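Local atomic coordinates of fructose-bisphosphate aldolase (Slackia heliotrinireducens, PDB entry 4MOZ), a protein that belongs to the DeoC/LacD family of aldolases, folds as a closed eight-stranded TIM barrel and occurs in an assembly of five chains. Residues Q165-E168 / I172-L175; M28-G33 / N137-G142; D257-G262 / S289-A294. All coordinates share one frame; numbering follows the deposited sequence.

Interaction 1: Q165-E168 / I172-L175; sequences QAHE and IVVL
Ala166 and His167, in the last turn of helix 152-168, both meet Val173 at the start of strand 172-177, and one methyl group of that valine, CG2, takes both close touches. The apolar part is a methyl-to-methyl touch: Ala166 CB points toward the strand and lies 3.4 Å from Val173 CG2, tighter than a usual carbon-carbon contact. Val173 has CG1 anti to the backbone N (chi1 -177°), which turns CG2 toward the helix. The imidazole adds a second, looser touch. His167 CB does not aim at the strand, but the far end of the ring swings nearer, and NE2 comes within 4.0 Å of the same CG2, the two side chains lying at a slant to each other.

No hydrogen bond passes between the two segments; the polar bonding runs through third parties. His167 ND1 bonds to Asp14 OD2 and NE2 to Asp207 OD2, so both nitrogens of the buried ring are held and its rotation is fixed. Two carboxylate partners would probably favour the doubly protonated imidazolium. Asp207 OD2 also accepts from the backbone N of Val173, so a single carboxylate oxygen links helix end and strand start. His167 further packs on Arg89 of a second subunit.

Ile172, next to the touching valine, points the other way and packs on Tyr23 and Ala30 of helix 20-30. With Ala166 also resting on Leu141 of strand 138-145, the arrangement is that of the right-handed beta-alpha-beta crossover of a TIM barrel, its helix lying over two neighbouring parallel strands.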
# COMPACT_ATOMS: atom_id res chain seq x y z
N GLN C 165 -18.39 -7.60 -1.51
CA GLN C 165 -19.01 -6.37 -1.01
C GLN C 165 -20.30 -6.03 -1.73
O GLN C 165 -21.26 -5.57 -1.11
CB GLN C 165 -18.04 -5.20 -1.10
CG GLN C 165 -16.96 -5.20 -0.03
CD GLN C 165 -16.00 -4.04 -0.16
OE1 GLN C 165 -15.77 -3.30 0.79
NE2 GLN C 165 -15.43 -3.86 -1.35
N ALA C 166 -20.32 -6.26 -3.05
CA ALA C 166 -21.51 -6.01 -3.85
C ALA C 166 -22.67 -6.91 -3.41
O ALA C 166 -23.80 -6.44 -3.26
CB ALA C 166 -21.22 -6.20 -5.32
N HIS C 167 -22.37 -8.18 -3.20
CA HIS C 167 -23.39 -9.15 -2.80
C HIS C 167 -23.89 -8.91 -1.41
O HIS C 167 -25.04 -9.20 -1.11
CB HIS C 167 -22.90 -10.57 -2.99
CG HIS C 167 -22.88 -11.00 -4.44
ND1 HIS C 167 -22.19 -12.07 -4.87
CD2 HIS C 167 -23.48 -10.44 -5.56
CE1 HIS C 167 -22.35 -12.20 -6.20
NE2 HIS C 167 -23.15 -11.20 -6.62
N GLU C 168 -23.02 -8.35 -0.57
CA GLU C 168 -23.40 -7.90 0.76
C GLU C 168 -24.49 -6.82 0.66
O GLU C 168 -25.34 -6.71 1.54
CB GLU C 168 -22.17 -7.36 1.49
CG GLU C 168 -22.39 -6.93 2.93
CD GLU C 168 -21.17 -6.32 3.58
OE1 GLU C 168 -20.11 -6.19 2.92
OE2 GLU C 168 -21.26 -5.96 4.77
N ILE C 172 -25.84 -6.90 -8.22
CA ILE C 172 -25.30 -7.93 -9.11
C ILE C 172 -23.89 -7.54 -9.55
O ILE C 172 -23.50 -6.37 -9.43
CB ILE C 172 -26.22 -8.23 -10.32
CG1 ILE C 172 -26.21 -7.08 -11.33
CG2 ILE C 172 -27.64 -8.57 -9.86
CD1 ILE C 172 -26.51 -7.51 -12.75
N VAL C 173 -23.12 -8.51 -10.03
CA VAL C 173 -21.76 -8.25 -10.48
C VAL C 173 -21.47 -8.87 -11.84
O VAL C 173 -21.64 -10.07 -12.04
CB VAL C 173 -20.71 -8.76 -9.46
CG1 VAL C 173 -19.30 -8.40 -9.93
CG2 VAL C 173 -20.97 -8.18 -8.08
N VAL C 174 -21.03 -8.02 -12.77
CA VAL C 174 -20.57 -8.46 -14.08
C VAL C 174 -19.05 -8.26 -14.14
O VAL C 174 -18.56 -7.15 -13.93
CB VAL C 174 -21.24 -7.67 -15.23
CG1 VAL C 174 -20.78 -8.20 -16.58
CG2 VAL C 174 -22.76 -7.72 -15.11
N LEU C 175 -18.32 -9.33 -14.43
CA LEU C 175 -16.88 -9.22 -14.64
C LEU C 175 -16.55 -9.33 -16.12
O LEU C 175 -16.97 -10.27 -16.79
CB LEU C 175 -16.14 -10.29 -13.84
CG LEU C 175 -16.23 -10.25 -12.31
CD1 LEU C 175 -15.47 -11.42 -11.71
CD2 LEU C 175 -15.72 -8.93 -11.75

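Interaction 2: M28-G33 / N137-G142; sequences MKATQG and NVVGLG
Lys29 and Asn137 reach for each other from opposite directions and join in a hydrogen bond, Lys29 NZ donating to Asn137 OD1 over 3.0 Å. At the acceptor the C=O...N angle is 144°, between the lone-pair direction and a straight line, and the ammonium nitrogen lies 21° out of the carbonyl plane. Beyond CG the lysine is extended, so its aliphatic part runs past Val139 on the way; CD lies 3.8 Å and CB 4.1 Å from Val139 CG1. The other valine methyl, CG2, faces Ala30, with Ala30 CB 4.3 Å away in a looser apolar touch. One valine thus meets both helix residues, a methyl for each.

In the next shell, the asparagine amide is held from its other end. Asn137 ND2 bonds to Asn98 OD1 and to the backbone carbonyl of Val97, which fixes the rotation of the amide and leaves OD1 turned to the lysine. Val79 of strand 79-82 touches both Ala30 and Val139 and closes their apolar patch.

Farther out, the helix stops just after the contact in a Schellman motif. Gln32, with positive phi, is its C-prime residue; Gly33 N bonds to Met28 O at 2.7 Å and Gln32 N to Lys29 O at 3.0 Å. The side chain of Gln32 then bonds through NE2 to Cys77 O, and Thr31 OG1 bonds back to Tyr27 O.

Helix 20-30, which precedes the first barrel strand, therefore packs against the beginnings of strands 79-82 and 138-145, an arrangement consistent with a helix that covers the N-terminal end of a TIM barrel.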
# COMPACT_ATOMS: atom_id res chain seq x y z
N MSE C 28 -33.81 -9.25 -11.35
CA MSE C 28 -35.01 -9.12 -12.18
C MSE C 28 -34.95 -7.88 -13.07
O MSE C 28 -35.27 -7.96 -14.26
CB MSE C 28 -36.29 -9.10 -11.33
CG MSE C 28 -36.59 -10.41 -10.61
SE MSE C 28 -37.08 -11.87 -11.82
CE MSE C 28 -38.92 -11.34 -12.20
N LYS C 29 -34.54 -6.74 -12.51
CA LYS C 29 -34.39 -5.52 -13.28
C LYS C 29 -33.35 -5.69 -14.39
O LYS C 29 -33.64 -5.43 -15.56
CB LYS C 29 -33.98 -4.35 -12.39
CG LYS C 29 -35.10 -3.71 -11.59
CD LYS C 29 -34.53 -2.56 -10.79
CE LYS C 29 -35.43 -2.13 -9.65
NZ LYS C 29 -34.73 -1.12 -8.81
N ALA C 30 -32.16 -6.16 -14.02
CA ALA C 30 -31.05 -6.29 -14.96
C ALA C 30 -31.37 -7.20 -16.14
O ALA C 30 -30.97 -6.92 -17.27
CB ALA C 30 -29.80 -6.78 -14.24
N THR C 31 -32.07 -8.30 -15.86
CA THR C 31 -32.43 -9.27 -16.89
C THR C 31 -33.84 -9.03 -17.46
O THR C 31 -34.34 -9.84 -18.26
CB THR C 31 -32.32 -10.72 -16.37
OG1 THR C 31 -33.25 -10.91 -15.29
CG2 THR C 31 -30.91 -11.03 -15.88
N GLN C 32 -34.46 -7.93 -17.06
CA GLN C 32 -35.83 -7.58 -17.46
C GLN C 32 -36.80 -8.74 -17.21
O GLN C 32 -37.71 -8.98 -18.00
CB GLN C 32 -35.88 -7.10 -18.92
CG GLN C 32 -34.99 -5.89 -19.22
CD GLN C 32 -35.52 -4.58 -18.65
OE1 GLN C 32 -36.46 -4.56 -17.85
NE2 GLN C 32 -34.92 -3.48 -19.06
N GLY C 33 -36.59 -9.46 -16.11
CA GLY C 33 -37.44 -10.58 -15.73
C GLY C 33 -37.32 -11.80 -16.62
O GLY C 33 -38.22 -12.64 -16.65
N ASN C 137 -30.76 4.60 -9.87
CA ASN C 137 -31.15 3.19 -10.00
C ASN C 137 -29.97 2.27 -10.34
O ASN C 137 -29.91 1.70 -11.43
CB ASN C 137 -32.30 3.05 -11.01
CG ASN C 137 -32.83 1.63 -11.10
OD1 ASN C 137 -32.97 0.93 -10.09
ND2 ASN C 137 -33.14 1.20 -12.32
N VAL C 138 -29.04 2.14 -9.40
CA VAL C 138 -27.88 1.28 -9.57
C VAL C 138 -28.29 -0.14 -9.23
O VAL C 138 -28.72 -0.43 -8.12
CB VAL C 138 -26.70 1.71 -8.68
CG1 VAL C 138 -25.51 0.76 -8.84
CG2 VAL C 138 -26.28 3.15 -9.00
N VAL C 139 -28.17 -1.03 -10.21
CA VAL C 139 -28.56 -2.43 -10.02
C VAL C 139 -27.35 -3.33 -9.82
O VAL C 139 -27.46 -4.43 -9.29
CB VAL C 139 -29.48 -2.94 -11.16
CG1 VAL C 139 -30.74 -2.09 -11.24
CG2 VAL C 139 -28.75 -2.95 -12.49
N GLY C 140 -26.18 -2.87 -10.25
CA GLY C 140 -24.98 -3.68 -10.13
C GLY C 140 -23.68 -2.97 -10.42
O GLY C 140 -23.64 -1.75 -10.66
N LEU C 141 -22.61 -3.76 -10.39
CA LEU C 141 -21.26 -3.26 -10.59
C LEU C 141 -20.57 -4.07 -11.67
O LEU C 141 -20.90 -5.24 -11.90
CB LEU C 141 -20.46 -3.36 -9.29
CG LEU C 141 -21.01 -2.77 -7.99
CD1 LEU C 141 -19.98 -2.95 -6.89
CD2 LEU C 141 -21.39 -1.30 -8.13
N GLY C 142 -19.60 -3.42 -12.32
CA GLY C 142 -18.76 -4.07 -13.31
C GLY C 142 -17.28 -3.88 -13.00
O GLY C 142 -16.89 -2.87 -12.42

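Interaction 3: D257-G262 / S289-A294; sequences DQIYIG and SAITLA
The ring of Tyr260 ends near Ile291, its hydroxyl approaching the backbone of helix 278-294. One ring face is covered from within its own helix: Ile259 CG2 sits 3.8 Å above the plane, over the ring centre. The ring also meets that of His256, one turn earlier, with the planes at about 40°. Across the contact the reach is slight, for Tyr260 OH stays 4.0 Å from Ile291 O, too far for a hydrogen bond; the hydroxyl is instead hydrogen-bonded to Asp295 OD1, just beyond the end of 289-294.

The closer packing is made by Ile259. With CG1 anti to the carbonyl carbon (chi1 -64°) and CD1 continuing outward (chi2 168°), the delta methyl is carried to the facing helix. There CD1 lies 4.0 Å from Ile291 CG2 and 4.1 Å from Thr292 CA, touching a branch methyl and the backbone beside it. The two isoleucines meet at an angle, and Ile291 also packs on Leu252 and His256, so its packing continues along helix 248-260.

Polar groups adjoin this packing. Thr292 OG1, 4.3 Å from Ile259 CD1, bonds to Asn267 ND2 of strand 266-269 and to Ile288 O in its own helix, while Thr292 O accepts from Arg36 NH1, whose residue also touches Ile259. Helix 248-260 runs out here, Asp257 O taking both Ile261 N at 2.8 Å and Gly262 N at 2.9 Å.

Two outer helices of the barrel are thus joined near their C-terminal ends. No hydrogen bond crosses between the segments, so the contact itself rests on dispersion between aliphatic groups, and the hydroxyls of Tyr260 and Thr292 bond to Asp295, and to Asn267 and Ile288, rather than across the contact.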
# COMPACT_ATOMS: atom_id res chain seq x y z
N ASP C 257 -26.61 -17.37 -32.36
CA ASP C 257 -25.78 -18.56 -32.23
C ASP C 257 -25.14 -18.68 -30.86
O ASP C 257 -25.09 -19.77 -30.29
CB ASP C 257 -24.69 -18.59 -33.32
CG ASP C 257 -25.26 -18.81 -34.71
OD1 ASP C 257 -26.45 -19.16 -34.84
OD2 ASP C 257 -24.50 -18.63 -35.69
N GLN C 258 -24.66 -17.56 -30.32
CA GLN C 258 -24.01 -17.55 -29.01
C GLN C 258 -24.94 -18.02 -27.91
O GLN C 258 -24.53 -18.74 -27.00
CB GLN C 258 -23.45 -16.16 -28.69
CG GLN C 258 -22.18 -15.81 -29.47
CD GLN C 258 -21.85 -14.33 -29.45
OE1 GLN C 258 -22.54 -13.52 -28.81
NE2 GLN C 258 -20.78 -13.96 -30.15
N ILE C 259 -26.21 -17.62 -27.99
CA ILE C 259 -27.20 -18.02 -27.00
C ILE C 259 -27.58 -19.49 -27.16
O ILE C 259 -27.43 -20.28 -26.23
CB ILE C 259 -28.47 -17.14 -27.05
CG1 ILE C 259 -28.14 -15.69 -26.69
CG2 ILE C 259 -29.54 -17.69 -26.11
CD1 ILE C 259 -29.24 -14.69 -27.00
N TYR C 260 -28.04 -19.86 -28.35
CA TYR C 260 -28.68 -21.16 -28.54
C TYR C 260 -27.70 -22.29 -28.85
O TYR C 260 -27.98 -23.45 -28.55
CB TYR C 260 -29.83 -21.07 -29.57
CG TYR C 260 -30.91 -20.10 -29.12
CD1 TYR C 260 -31.84 -20.47 -28.14
CD2 TYR C 260 -30.99 -18.81 -29.65
CE1 TYR C 260 -32.82 -19.58 -27.71
CE2 TYR C 260 -31.97 -17.92 -29.24
CZ TYR C 260 -32.88 -18.30 -28.27
OH TYR C 260 -33.85 -17.42 -27.85
N ILE C 261 -26.54 -21.96 -29.41
CA ILE C 261 -25.48 -22.95 -29.63
C ILE C 261 -24.39 -22.82 -28.56
O ILE C 261 -23.94 -23.83 -28.00
CB ILE C 261 -24.88 -22.85 -31.05
CG1 ILE C 261 -25.97 -23.07 -32.11
CG2 ILE C 261 -23.74 -23.86 -31.23
CD1 ILE C 261 -25.58 -22.67 -33.52
N GLY C 262 -23.99 -21.59 -28.27
CA GLY C 262 -22.88 -21.33 -27.35
C GLY C 262 -23.24 -21.32 -25.87
O GLY C 262 -22.35 -21.29 -25.02
N SER C 289 -32.34 -6.79 -28.09
CA SER C 289 -33.22 -7.14 -26.98
C SER C 289 -34.33 -8.12 -27.39
O SER C 289 -34.80 -8.90 -26.56
CB SER C 289 -33.84 -5.89 -26.36
OG SER C 289 -32.92 -5.22 -25.52
N ALA C 290 -34.75 -8.06 -28.65
CA ALA C 290 -35.78 -8.96 -29.15
C ALA C 290 -35.27 -10.40 -29.20
O ALA C 290 -35.98 -11.32 -28.79
CB ALA C 290 -36.29 -8.52 -30.51
N ILE C 291 -34.04 -10.58 -29.68
CA ILE C 291 -33.39 -11.89 -29.64
C ILE C 291 -33.14 -12.32 -28.19
O ILE C 291 -33.54 -13.41 -27.79
CB ILE C 291 -32.05 -11.89 -30.41
CG1 ILE C 291 -32.31 -11.74 -31.92
CG2 ILE C 291 -31.26 -13.17 -30.13
CD1 ILE C 291 -31.06 -11.51 -32.74
N THR C 292 -32.52 -11.44 -27.42
CA THR C 292 -32.02 -11.76 -26.08
C THR C 292 -33.13 -11.97 -25.05
O THR C 292 -33.09 -12.93 -24.28
CB THR C 292 -31.04 -10.68 -25.61
OG1 THR C 292 -30.07 -10.44 -26.64
CG2 THR C 292 -30.33 -11.09 -24.32
N LEU C 293 -34.11 -11.08 -25.05
CA LEU C 293 -35.16 -11.11 -24.03
C LEU C 293 -36.46 -11.79 -24.47
O LEU C 293 -37.19 -12.34 -23.64
CB LEU C 293 -35.46 -9.68 -23.54
CG LEU C 293 -34.25 -8.83 -23.13
CD1 LEU C 293 -34.64 -7.37 -22.93
CD2 LEU C 293 -33.58 -9.38 -21.87
N ALA C 294 -36.75 -11.75 -25.77
CA ALA C 294 -38.03 -12.22 -26.31
C ALA C 294 -37.94 -13.40 -27.30
O ALA C 294 -38.95 -13.82 -27.86
CB ALA C 294 -38.81 -11.07 -26.92

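Interactions 1 and 2 meet in the barrel sheet, their centres about 11 Å apart. Strands 172-177 and 138-145 are neighbours there, probably bonded from Val174 N to Leu141 O and from Ile172 O to Leu141 N, each 2.9 Å. Ile172 CD1 also packs 3.7 Å from Ala30 CB, bringing helix 20-30 onto both strands. Interaction 3 lies about 18 Å from interaction 2 between centres but touches it where Leu293 CD2 comes 3.7 Å from Thr31 O; interaction 1 stays about 12 Å from interaction 3 at the nearest atoms. Interactions 1 and 2 sit at strand beginnings, opposite the end where TIM-barrel enzymes generally carry their active sites.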